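Long-range contacts in xyloglucanase (Paenibacillus pabuli, PDB 2JEP), which hydrolyses xyloglucan, a plant cell-wall polysaccharide, as a glycoside hydrolase of family 5 built on a (beta/alpha)8 barrel: residues A[220-231]-A[257-265]; A[301-309]-A[346-356]. All coordinates share one frame; numbering follows the deposited sequence. Where two conformers were deposited one is given.

Contact 1: A[220-231]-A[257-265]; sequences RWLLVPGWNTNI and KRIMISAHY. With EDO (1,2-ethanediol), chain D.
Leu-222, Leu-223 and Val-224 pair in parallel with Ile-259, Met-260 and Ile-261, as neighbouring barrel strands whose short axes differ by 42° in direction. The ladder runs from Leu-222 N to Arg-258 O, then through Met-260 N to Leu-222 O and Val-224 N to Met-260 O, to Ser-262 N and Val-224 O at 2.8 Å. Past Pro-225 the chains part. Water 1 takes a bond from Gly-226 N and gives one to Ser-262 O. Farther on, a single backbone bond joins His-264 N to Thr-229 O at 2.9 Å, in the carbonyl plane and on a lone pair.

At the start of the strands the Trp-221 ring is held between two side chains. A bend at chi2 (-67°) swings Arg-258 CD over one face, 3.6 Å from the centroid of the six-membered ring. The guanidinium lies nearly parallel to the indole, 12° off. Arg-258 NH1 also donates to Lys-257 O. Met-260 CE lies against the opposite face, 3.7 Å from Trp-221 CD2. Leu-223 CD1 touches Met-260 CB at 3.6 Å, while Val-224 CG2 meets Ile-259 CG2 on the other side of the sheet.

At the far end Thr-229 CG2 stands over the centre of the His-264 ring, 3.7 Å from its centroid. His-264 ND1 bonds to Glu-182. The methyl over the ring face and the bond to Glu-182 probably limit the ring's rotation, while the bond from His-264 N holds its backbone.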
loop_
_atom_site.group_PDB
_atom_site.type_symbol
_atom_site.label_atom_id
_atom_site.label_comp_id
_atom_site.label_asym_id
_atom_site.label_seq_id
_atom_site.Cartn_x
_atom_site.Cartn_y
_atom_site.Cartn_z
ATOM N N ARG A 220 -7.846 0.708 16.738
ATOM C CA ARG A 220 -6.644 0.607 15.918
ATOM C C ARG A 220 -6.609 1.653 14.802
ATOM O O ARG A 220 -7.619 2.259 14.456
ATOM C CB ARG A 220 -6.466 -0.795 15.369
ATOM C CG ARG A 220 -7.286 -1.120 14.161
ATOM C CD ARG A 220 -6.933 -2.485 13.543
ATOM N NE ARG A 220 -7.302 -3.581 14.433
ATOM C CZ ARG A 220 -6.504 -4.202 15.291
ATOM N NH1 ARG A 220 -5.218 -3.930 15.379
ATOM N NH2 ARG A 220 -7.023 -5.102 16.102
ATOM N N TRP A 221 -5.428 1.839 14.224
ATOM C CA TRP A 221 -5.291 2.695 13.065
ATOM C C TRP A 221 -5.861 2.033 11.817
ATOM O O TRP A 221 -5.641 0.845 11.556
ATOM C CB TRP A 221 -3.822 3.028 12.844
ATOM C CG TRP A 221 -3.259 3.901 13.899
ATOM C CD1 TRP A 221 -2.621 3.514 15.052
ATOM C CD2 TRP A 221 -3.271 5.323 13.909
ATOM N NE1 TRP A 221 -2.256 4.621 15.772
ATOM C CE2 TRP A 221 -2.645 5.745 15.098
ATOM C CE3 TRP A 221 -3.791 6.284 13.051
ATOM C CZ2 TRP A 221 -2.487 7.100 15.423
ATOM C CZ3 TRP A 221 -3.643 7.627 13.387
ATOM C CH2 TRP A 221 -2.996 8.011 14.562
ATOM N N LEU A 222 -6.574 2.838 11.027
ATOM C CA LEU A 222 -7.183 2.403 9.780
ATOM C C LEU A 222 -6.710 3.313 8.658
ATOM O O LEU A 222 -6.761 4.535 8.783
ATOM C CB LEU A 222 -8.698 2.507 9.891
ATOM C CG LEU A 222 -9.355 1.739 11.049
ATOM C CD1 LEU A 222 -10.869 1.958 11.038
ATOM C CD2 LEU A 222 -9.014 0.278 11.008
ATOM N N LEU A 223 -6.240 2.705 7.568
ATOM C CA LEU A 223 -5.633 3.404 6.444
ATOM C C LEU A 223 -6.616 3.403 5.269
ATOM O O LEU A 223 -7.125 2.343 4.911
ATOM C CB LEU A 223 -4.338 2.688 6.057
ATOM C CG LEU A 223 -3.542 3.155 4.840
ATOM C CD1 LEU A 223 -3.056 4.589 5.065
ATOM C CD2 LEU A 223 -2.378 2.251 4.549
ATOM N N VAL A 224 -6.878 4.587 4.702
ATOM C CA VAL A 224 -7.819 4.742 3.608
ATOM C C VAL A 224 -7.177 5.555 2.483
ATOM O O VAL A 224 -6.479 6.533 2.744
ATOM C CB VAL A 224 -9.161 5.398 4.050
ATOM C CG1 VAL A 224 -9.812 4.534 5.120
ATOM C CG2 VAL A 224 -8.983 6.836 4.539
ATOM N N PRO A 225 -7.426 5.164 1.225
ATOM C CA PRO A 225 -6.989 5.958 0.110
ATOM C C PRO A 225 -8.069 6.839 -0.481
ATOM O O PRO A 225 -9.247 6.655 -0.207
ATOM C CB PRO A 225 -6.635 4.879 -0.915
ATOM C CG PRO A 225 -7.746 3.873 -0.715
ATOM C CD PRO A 225 -8.049 3.910 0.770
ATOM N N GLY A 226 -7.631 7.757 -1.336
ATOM C CA GLY A 226 -8.506 8.379 -2.311
ATOM C C GLY A 226 -8.395 7.700 -3.666
ATOM O O GLY A 226 -7.995 6.546 -3.780
ATOM N N TRP A 227 -8.801 8.416 -4.703
ATOM C CA TRP A 227 -8.950 7.872 -6.045
ATOM C C TRP A 227 -7.626 7.369 -6.616
ATOM O O TRP A 227 -6.686 8.150 -6.799
ATOM C CB TRP A 227 -9.498 8.972 -6.952
ATOM C CG TRP A 227 -9.852 8.549 -8.330
ATOM C CD1 TRP A 227 -9.088 8.645 -9.453
ATOM C CD2 TRP A 227 -11.118 8.035 -8.751
ATOM N NE1 TRP A 227 -9.794 8.218 -10.541
ATOM C CE2 TRP A 227 -11.045 7.826 -10.143
ATOM C CE3 TRP A 227 -12.314 7.727 -8.084
ATOM C CZ2 TRP A 227 -12.109 7.337 -10.884
ATOM C CZ3 TRP A 227 -13.368 7.245 -8.814
ATOM C CH2 TRP A 227 -13.264 7.048 -10.203
ATOM N N ASN A 228 -7.578 6.070 -6.910
ATOM C CA ASN A 228 -6.409 5.450 -7.551
ATOM C C ASN A 228 -5.106 5.725 -6.816
ATOM O O ASN A 228 -4.049 5.722 -7.439
ATOM C CB ASN A 228 -6.260 5.843 -9.016
ATOM C CG ASN A 228 -5.449 4.837 -9.778
ATOM O OD1 ASN A 228 -5.408 3.645 -9.412
ATOM N ND2 ASN A 228 -4.830 5.286 -10.862
ATOM N N THR A 229 -5.170 5.909 -5.505
ATOM C CA THR A 229 -3.998 6.247 -4.681
ATOM C C THR A 229 -3.195 7.426 -5.263
ATOM O O THR A 229 -1.996 7.549 -5.039
ATOM C CB THR A 229 -3.102 5.046 -4.345
ATOM O OG1 THR A 229 -2.565 4.470 -5.527
ATOM C CG2 THR A 229 -3.852 3.998 -3.530
ATOM N N ASN A 230 -3.897 8.311 -5.974
ATOM C CA ASN A 230 -3.246 9.411 -6.686
ATOM C C ASN A 230 -3.220 10.663 -5.809
ATOM O O ASN A 230 -4.284 11.167 -5.402
ATOM C CB ASN A 230 -4.037 9.667 -7.974
ATOM C CG ASN A 230 -3.475 10.767 -8.816
ATOM O OD1 ASN A 230 -3.591 11.925 -8.507
ATOM N ND2 ASN A 230 -2.890 10.387 -9.924
ATOM N N ILE A 231 -2.026 11.202 -5.570
ATOM C CA ILE A 231 -1.903 12.386 -4.708
ATOM C C ILE A 231 -2.773 13.557 -5.185
ATOM O O ILE A 231 -3.573 14.090 -4.424
ATOM C CB ILE A 231 -0.425 12.811 -4.564
ATOM C CG1 ILE A 231 0.319 11.794 -3.666
ATOM C CG2 ILE A 231 -0.310 14.224 -3.992
ATOM C CD1 ILE A 231 1.844 11.989 -3.590
ATOM N N LYS A 257 -6.954 11.681 15.581
ATOM C CA LYS A 257 -7.473 10.765 14.567
ATOM C C LYS A 257 -6.927 9.365 14.801
ATOM O O LYS A 257 -5.841 9.206 15.363
ATOM C CB LYS A 257 -7.050 11.211 13.164
ATOM C CG LYS A 257 -7.185 12.700 12.880
ATOM C CD LYS A 257 -8.605 13.170 13.009
ATOM C CE LYS A 257 -8.752 14.641 12.625
ATOM N NZ LYS A 257 -8.184 15.561 13.651
ATOM N N ARG A 258 -7.682 8.358 14.367
ATOM C CA ARG A 258 -7.111 7.011 14.219
ATOM C C ARG A 258 -7.338 6.525 12.787
ATOM O O ARG A 258 -7.575 5.332 12.522
ATOM C CB ARG A 258 -7.666 6.008 15.242
ATOM C CG ARG A 258 -7.081 6.217 16.653
ATOM C CD ARG A 258 -5.598 5.884 16.704
ATOM N NE ARG A 258 -5.040 6.007 18.048
ATOM C CZ ARG A 258 -4.684 7.172 18.599
ATOM N NH1 ARG A 258 -4.762 8.331 17.947
ATOM N NH2 ARG A 258 -4.239 7.179 19.840
ATOM N N ILE A 259 -7.249 7.490 11.868
ATOM C CA ILE A 259 -7.311 7.213 10.436
ATOM C C ILE A 259 -6.067 7.793 9.790
ATOM O O ILE A 259 -5.610 8.870 10.160
ATOM C CB ILE A 259 -8.593 7.774 9.798
ATOM C CG1 ILE A 259 -9.812 7.067 10.393
ATOM C CG2 ILE A 259 -8.563 7.608 8.266
ATOM C CD1 ILE A 259 -11.099 7.693 10.014
ATOM N N MET A 260 -5.490 7.026 8.867
ATOM C CA MET A 260 -4.317 7.424 8.081
ATOM C C MET A 260 -4.742 7.471 6.614
ATOM O O MET A 260 -5.686 6.774 6.228
ATOM C CB MET A 260 -3.205 6.380 8.177
ATOM C CG MET A 260 -2.852 5.913 9.548
ATOM S SD MET A 260 -1.649 4.577 9.475
ATOM C CE MET A 260 -0.868 4.702 11.111
ATOM N N ILE A 261 -4.013 8.236 5.801
ATOM C CA ILE A 261 -4.337 8.409 4.386
ATOM C C ILE A 261 -3.253 7.780 3.517
ATOM O O ILE A 261 -2.067 7.991 3.736
ATOM C CB ILE A 261 -4.474 9.895 4.014
ATOM C CG1 ILE A 261 -5.427 10.633 4.973
ATOM C CG2 ILE A 261 -4.973 10.066 2.587
ATOM C CD1 ILE A 261 -6.845 10.047 5.060
ATOM N N SER A 262 -3.696 6.977 2.546
ATOM C CA SER A 262 -2.808 6.270 1.626
ATOM C C SER A 262 -2.639 6.995 0.313
ATOM O O SER A 262 -3.610 7.502 -0.203
ATOM C CB SER A 262 -3.427 4.923 1.319
ATOM O OG SER A 262 -2.795 4.269 0.249
ATOM N N ALA A 263 -1.406 7.023 -0.210
ATOM C CA ALA A 263 -1.159 7.351 -1.621
ATOM C C ALA A 263 -0.001 6.477 -2.079
ATOM O O ALA A 263 0.773 5.954 -1.238
ATOM C CB ALA A 263 -0.832 8.869 -1.833
ATOM N N HIS A 264 0.085 6.268 -3.398
ATOM C CA HIS A 264 1.181 5.524 -4.013
ATOM C C HIS A 264 1.963 6.444 -4.936
ATOM O O HIS A 264 1.405 7.401 -5.441
ATOM C CB HIS A 264 0.648 4.317 -4.793
ATOM C CG HIS A 264 0.012 3.268 -3.931
ATOM N ND1 HIS A 264 -0.688 2.194 -4.442
ATOM C CD2 HIS A 264 -0.095 3.182 -2.581
ATOM C CE1 HIS A 264 -1.145 1.460 -3.431
ATOM N NE2 HIS A 264 -0.792 2.030 -2.288
ATOM N N TYR A 265 3.238 6.146 -5.154
ATOM C CA TYR A 265 4.086 7.065 -5.905
ATOM C C TYR A 265 5.062 6.323 -6.801
ATOM O O TYR A 265 5.955 5.628 -6.316
ATOM C CB TYR A 265 4.863 7.964 -4.951
ATOM C CG TYR A 265 5.495 9.160 -5.620
ATOM C CD1 TYR A 265 4.730 10.265 -5.939
ATOM C CD2 TYR A 265 6.840 9.170 -5.997
ATOM C CE1 TYR A 265 5.305 11.361 -6.572
ATOM C CE2 TYR A 265 7.401 10.260 -6.624
ATOM C CZ TYR A 265 6.628 11.346 -6.903
ATOM O OH TYR A 265 7.159 12.461 -7.530
HETATM C C1 EDO D . -6.040 4.817 22.481
HETATM O O1 EDO D . -6.402 3.547 21.921
HETATM C C2 EDO D . -4.590 4.730 22.962
HETATM O O2 EDO D . -3.686 4.865 21.845
HETATM O O HOH W 1 -5.025 8.245 -2.400
HETATM O O HOH W 2 0.226 9.703 -6.600
#

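Contact 2: A[301-309]-A[346-356]; sequences LESQFKSMY and AVTAKAKKYKM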
loop_
_atom_site.group_PDB
_atom_site.type_symbol
_atom_site.label_atom_id
_atom_site.label_comp_id
_atom_site.label_asym_id
_atom_site.label_seq_id
_atom_site.Cartn_x
_atom_site.Cartn_y
_atom_site.Cartn_z
ATOM N N LEU A 301 8.784 15.920 -6.882
ATOM C CA LEU A 301 8.654 15.099 -5.698
ATOM C C LEU A 301 8.369 15.977 -4.470
ATOM O O LEU A 301 7.486 15.664 -3.660
ATOM C CB LEU A 301 9.928 14.279 -5.513
ATOM C CG LEU A 301 10.100 13.504 -4.217
ATOM C CD1 LEU A 301 8.961 12.495 -3.990
ATOM C CD2 LEU A 301 11.442 12.810 -4.217
ATOM N N GLU A 302 9.117 17.064 -4.342
ATOM C CA GLU A 302 8.872 18.027 -3.259
ATOM C C GLU A 302 7.439 18.563 -3.241
ATOM O O GLU A 302 6.783 18.553 -2.188
ATOM C CB GLU A 302 9.901 19.162 -3.368
ATOM C CG GLU A 302 9.588 20.417 -2.550
ATOM C CD GLU A 302 9.577 20.230 -1.052
ATOM O OE1 GLU A 302 10.312 19.352 -0.521
ATOM O OE2 GLU A 302 8.817 20.980 -0.375
ATOM N N SER A 303 6.960 19.047 -4.380
ATOM C CA SER A 303 5.604 19.608 -4.486
ATOM C C SER A 303 4.546 18.565 -4.139
ATOM O O SER A 303 3.576 18.832 -3.428
ATOM C CB SER A 303 5.354 20.107 -5.917
ATOM O OG SER A 303 4.048 20.663 -6.055
ATOM N N GLN A 304 4.717 17.368 -4.688
ATOM C CA GLN A 304 3.758 16.315 -4.460
ATOM C C GLN A 304 3.639 15.964 -2.984
ATOM O O GLN A 304 2.545 15.885 -2.423
ATOM C CB GLN A 304 4.145 15.083 -5.279
ATOM C CG GLN A 304 3.910 15.248 -6.756
ATOM C CD GLN A 304 2.474 15.114 -7.115
ATOM O OE1 GLN A 304 1.916 14.015 -6.982
ATOM N NE2 GLN A 304 1.865 16.201 -7.532
ATOM N N PHE A 305 4.758 15.658 -2.349
ATOM C CA PHE A 305 4.696 15.226 -0.958
ATOM C C PHE A 305 4.316 16.378 -0.043
ATOM O O PHE A 305 3.554 16.177 0.924
ATOM C CB PHE A 305 5.993 14.547 -0.519
ATOM C CG PHE A 305 6.150 13.109 -0.987
ATOM C CD1 PHE A 305 5.454 12.613 -2.082
ATOM C CD2 PHE A 305 7.021 12.259 -0.327
ATOM C CE1 PHE A 305 5.632 11.307 -2.495
ATOM C CE2 PHE A 305 7.217 10.944 -0.743
ATOM C CZ PHE A 305 6.507 10.475 -1.832
ATOM N N LYS A 306 4.764 17.594 -0.351
ATOM C CA LYS A 306 4.328 18.721 0.464
ATOM C C LYS A 306 2.805 18.848 0.414
ATOM O O LYS A 306 2.186 19.210 1.417
ATOM C CB LYS A 306 4.984 20.026 0.032
ATOM C CG LYS A 306 4.646 21.167 0.989
ATOM C CD LYS A 306 5.465 22.408 0.685
ATOM C CE LYS A 306 5.244 23.467 1.744
ATOM N NZ LYS A 306 3.874 24.049 1.665
ATOM N N SER A 307 2.184 18.535 -0.718
ATOM C CA SER A 307 0.733 18.696 -0.813
ATOM C C SER A 307 0.002 17.731 0.120
ATOM O O SER A 307 -1.040 18.091 0.686
ATOM C CB SER A 307 0.256 18.583 -2.253
ATOM O OG SER A 307 0.215 17.254 -2.748
ATOM N N MET A 308 0.541 16.520 0.307
ATOM C CA MET A 308 -0.054 15.577 1.241
ATOM C C MET A 308 0.143 16.034 2.685
ATOM O O MET A 308 -0.746 15.889 3.526
ATOM C CB MET A 308 0.540 14.165 1.051
ATOM C CG MET A 308 0.152 13.490 -0.244
ATOM S SD MET A 308 -1.609 13.041 -0.340
ATOM C CE MET A 308 -1.687 11.637 0.811
ATOM N N TYR A 309 1.315 16.586 2.981
ATOM C CA TYR A 309 1.587 17.134 4.305
ATOM C C TYR A 309 0.605 18.257 4.633
ATOM O O TYR A 309 -0.041 18.273 5.701
ATOM C CB TYR A 309 3.036 17.627 4.367
ATOM C CG TYR A 309 3.334 18.337 5.654
ATOM C CD1 TYR A 309 3.688 17.624 6.781
ATOM C CD2 TYR A 309 3.263 19.728 5.733
ATOM C CE1 TYR A 309 3.960 18.259 7.970
ATOM C CE2 TYR A 309 3.508 20.379 6.937
ATOM C CZ TYR A 309 3.870 19.644 8.032
ATOM O OH TYR A 309 4.103 20.315 9.228
ATOM N N ALA A 346 15.653 9.506 -2.424
ATOM C CA ALA A 346 14.958 10.778 -2.506
ATOM C C ALA A 346 13.511 10.642 -2.019
ATOM O O ALA A 346 13.018 11.490 -1.255
ATOM C CB ALA A 346 15.026 11.322 -3.919
ATOM N N VAL A 347 12.812 9.591 -2.452
ATOM C CA VAL A 347 11.418 9.418 -2.038
ATOM C C VAL A 347 11.367 9.174 -0.536
ATOM O O VAL A 347 10.523 9.734 0.169
ATOM C CB VAL A 347 10.732 8.280 -2.842
ATOM C CG1 VAL A 347 9.371 7.937 -2.236
ATOM C CG2 VAL A 347 10.627 8.641 -4.335
ATOM N N THR A 348 12.270 8.320 -0.033
ATOM C CA THR A 348 12.289 8.015 1.410
ATOM C C THR A 348 12.569 9.283 2.209
ATOM O O THR A 348 11.877 9.568 3.203
ATOM C CB THR A 348 13.327 6.920 1.722
ATOM O OG1 THR A 348 12.985 5.739 0.983
ATOM C CG2 THR A 348 13.374 6.612 3.184
ATOM N N ALA A 349 13.582 10.037 1.781
ATOM C CA ALA A 349 13.954 11.263 2.505
ATOM C C ALA A 349 12.831 12.277 2.452
ATOM O O ALA A 349 12.628 13.032 3.401
ATOM C CB ALA A 349 15.206 11.865 1.901
ATOM N N LYS A 350 12.099 12.339 1.338
ATOM C CA LYS A 350 11.012 13.334 1.236
ATOM C C LYS A 350 9.868 12.939 2.150
ATOM O O LYS A 350 9.228 13.797 2.771
ATOM C CB LYS A 350 10.519 13.438 -0.205
ATOM C CG LYS A 350 9.636 14.654 -0.460
ATOM C CD LYS A 350 10.378 15.982 -0.277
ATOM C CE LYS A 350 11.375 16.223 -1.382
ATOM N NZ LYS A 350 12.224 17.410 -1.046
ATOM N N ALA A 351 9.570 11.637 2.197
ATOM C CA ALA A 351 8.598 11.150 3.188
ATOM C C ALA A 351 9.027 11.500 4.611
ATOM O O ALA A 351 8.214 11.964 5.427
ATOM C CB ALA A 351 8.393 9.637 3.050
ATOM N N LYS A 352 10.299 11.273 4.923
ATOM C CA LYS A 352 10.805 11.592 6.257
ATOM C C LYS A 352 10.636 13.072 6.563
ATOM O O LYS A 352 10.181 13.442 7.662
ATOM C CB LYS A 352 12.279 11.154 6.379
ATOM C CG LYS A 352 12.950 11.442 7.742
ATOM C CD LYS A 352 12.611 10.421 8.776
ATOM C CE LYS A 352 13.298 10.729 10.115
ATOM N NZ LYS A 352 14.728 11.068 9.976
ATOM N N LYS A 353 10.976 13.922 5.598
ATOM C CA LYS A 353 10.851 15.381 5.754
ATOM C C LYS A 353 9.440 15.781 6.118
ATOM O O LYS A 353 9.215 16.624 7.001
ATOM C CB LYS A 353 11.280 16.081 4.477
ATOM C CG LYS A 353 11.084 17.583 4.471
ATOM C CD LYS A 353 11.486 18.165 3.149
ATOM C CE LYS A 353 11.301 19.686 3.144
ATOM N NZ LYS A 353 11.653 20.289 1.841
ATOM N N TYR A 354 8.480 15.169 5.429
ATOM C CA TYR A 354 7.078 15.547 5.555
ATOM C C TYR A 354 6.306 14.596 6.477
ATOM O O TYR A 354 5.075 14.575 6.455
ATOM C CB TYR A 354 6.422 15.696 4.180
ATOM C CG TYR A 354 6.838 17.009 3.553
ATOM C CD1 TYR A 354 6.502 18.204 4.167
ATOM C CD2 TYR A 354 7.571 17.064 2.384
ATOM C CE1 TYR A 354 6.888 19.406 3.641
ATOM C CE2 TYR A 354 7.971 18.267 1.857
ATOM C CZ TYR A 354 7.620 19.449 2.496
ATOM O OH TYR A 354 8.022 20.672 2.009
ATOM N N LYS A 355 7.048 13.869 7.313
ATOM C CA LYS A 355 6.475 13.123 8.405
ATOM C C LYS A 355 5.421 12.135 7.943
ATOM O O LYS A 355 4.351 12.012 8.528
ATOM C CB LYS A 355 5.927 14.090 9.467
ATOM C CG LYS A 355 6.896 15.205 9.778
ATOM C CD LYS A 355 8.154 14.686 10.361
ATOM N N MET A 356 5.790 11.375 6.904
ATOM C CA MET A 356 4.916 10.346 6.372
ATOM C C MET A 356 5.721 9.072 6.129
ATOM O O MET A 356 6.951 9.100 6.108
ATOM C CB MET A 356 4.200 10.844 5.123
ATOM C CG MET A 356 5.118 11.401 4.049
ATOM S SD MET A 356 4.311 12.183 2.652
ATOM C CE MET A 356 3.629 13.652 3.440
#
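Glu-302 reaches from helix 298-313 to three side chains at the end of helix 336-353. The two short helix axes are 9.8 Å apart and inclined at 32°. Glu-302 OE1 accepts from two lysines. Lys-350 NZ donates to the anti lone pair of Glu-302 OE1 at 2.8 Å, and Lys-353 NZ comes from above the carboxylate plane at 2.9 Å. Glu-302 OE2 takes the hydroxyl of Tyr-354 on its syn lone pair, with OH only 2.5 Å away. The carboxylate is thus gripped at both oxygens. Lys-350 CG lies anti to the backbone N (chi1 -167°) and rests on Phe-305 CD2 at 3.5 Å. Folds at chi2 and chi3 then turn NZ back to Glu-302. Lys-306 sends its own charge to Asp-310, but its CA lies over the centre of the Tyr-354 ring.

Replacing Tyr-354 by a phenylalanine would probably leave Glu-302 OE2 without its hydroxyl donor and the carboxylate freer to turn.

Behind the polar cluster, Phe-305 points into the groove between the helices. Its CZ touches Val-347 CG1 at 3.8 Å, and Met-356 SD approaches the ring obliquely, a Met-aromatic contact. Tyr-309 CG packs on Tyr-354 CD1 at 3.5 Å.

A Schellman motif ends the second helix. Met-356 N bonds to Ala-351 O, Lys-355 N bonds to Lys-352 O, and Lys-355 has positive phi. The turn satisfies these amides and carries Met-356 back to the first helix. Two adjacent outer helices of the barrel are therefore joined by apolar packing inside and by one shared carboxylate toward the surface, its charge probably balanced by the two lysines.

Overall arrangement
Contact 1 belongs to the inner barrel and contact 2 to the helical layer around it. Their centres are about 15 Å apart; contact 1 is about 9 Å from the chain centre and contact 2 about 16 Å. They meet directly. Ile-231 CG2 packs on Ser-307 OG at 3.3 Å, and Tyr-265 CD1 lies 3.7 Å from Phe-305 CE1, in an edge-to-face ring pair. Met-308 also touches Ile-261 and Ala-263. The C-terminal ends of the strands, where family 5 enzymes carry their active site, hold His-264, whose side chain is about 7 Å from a bound calcium ion. Contact 2 thus backs strand 259-265 from outside the barrel.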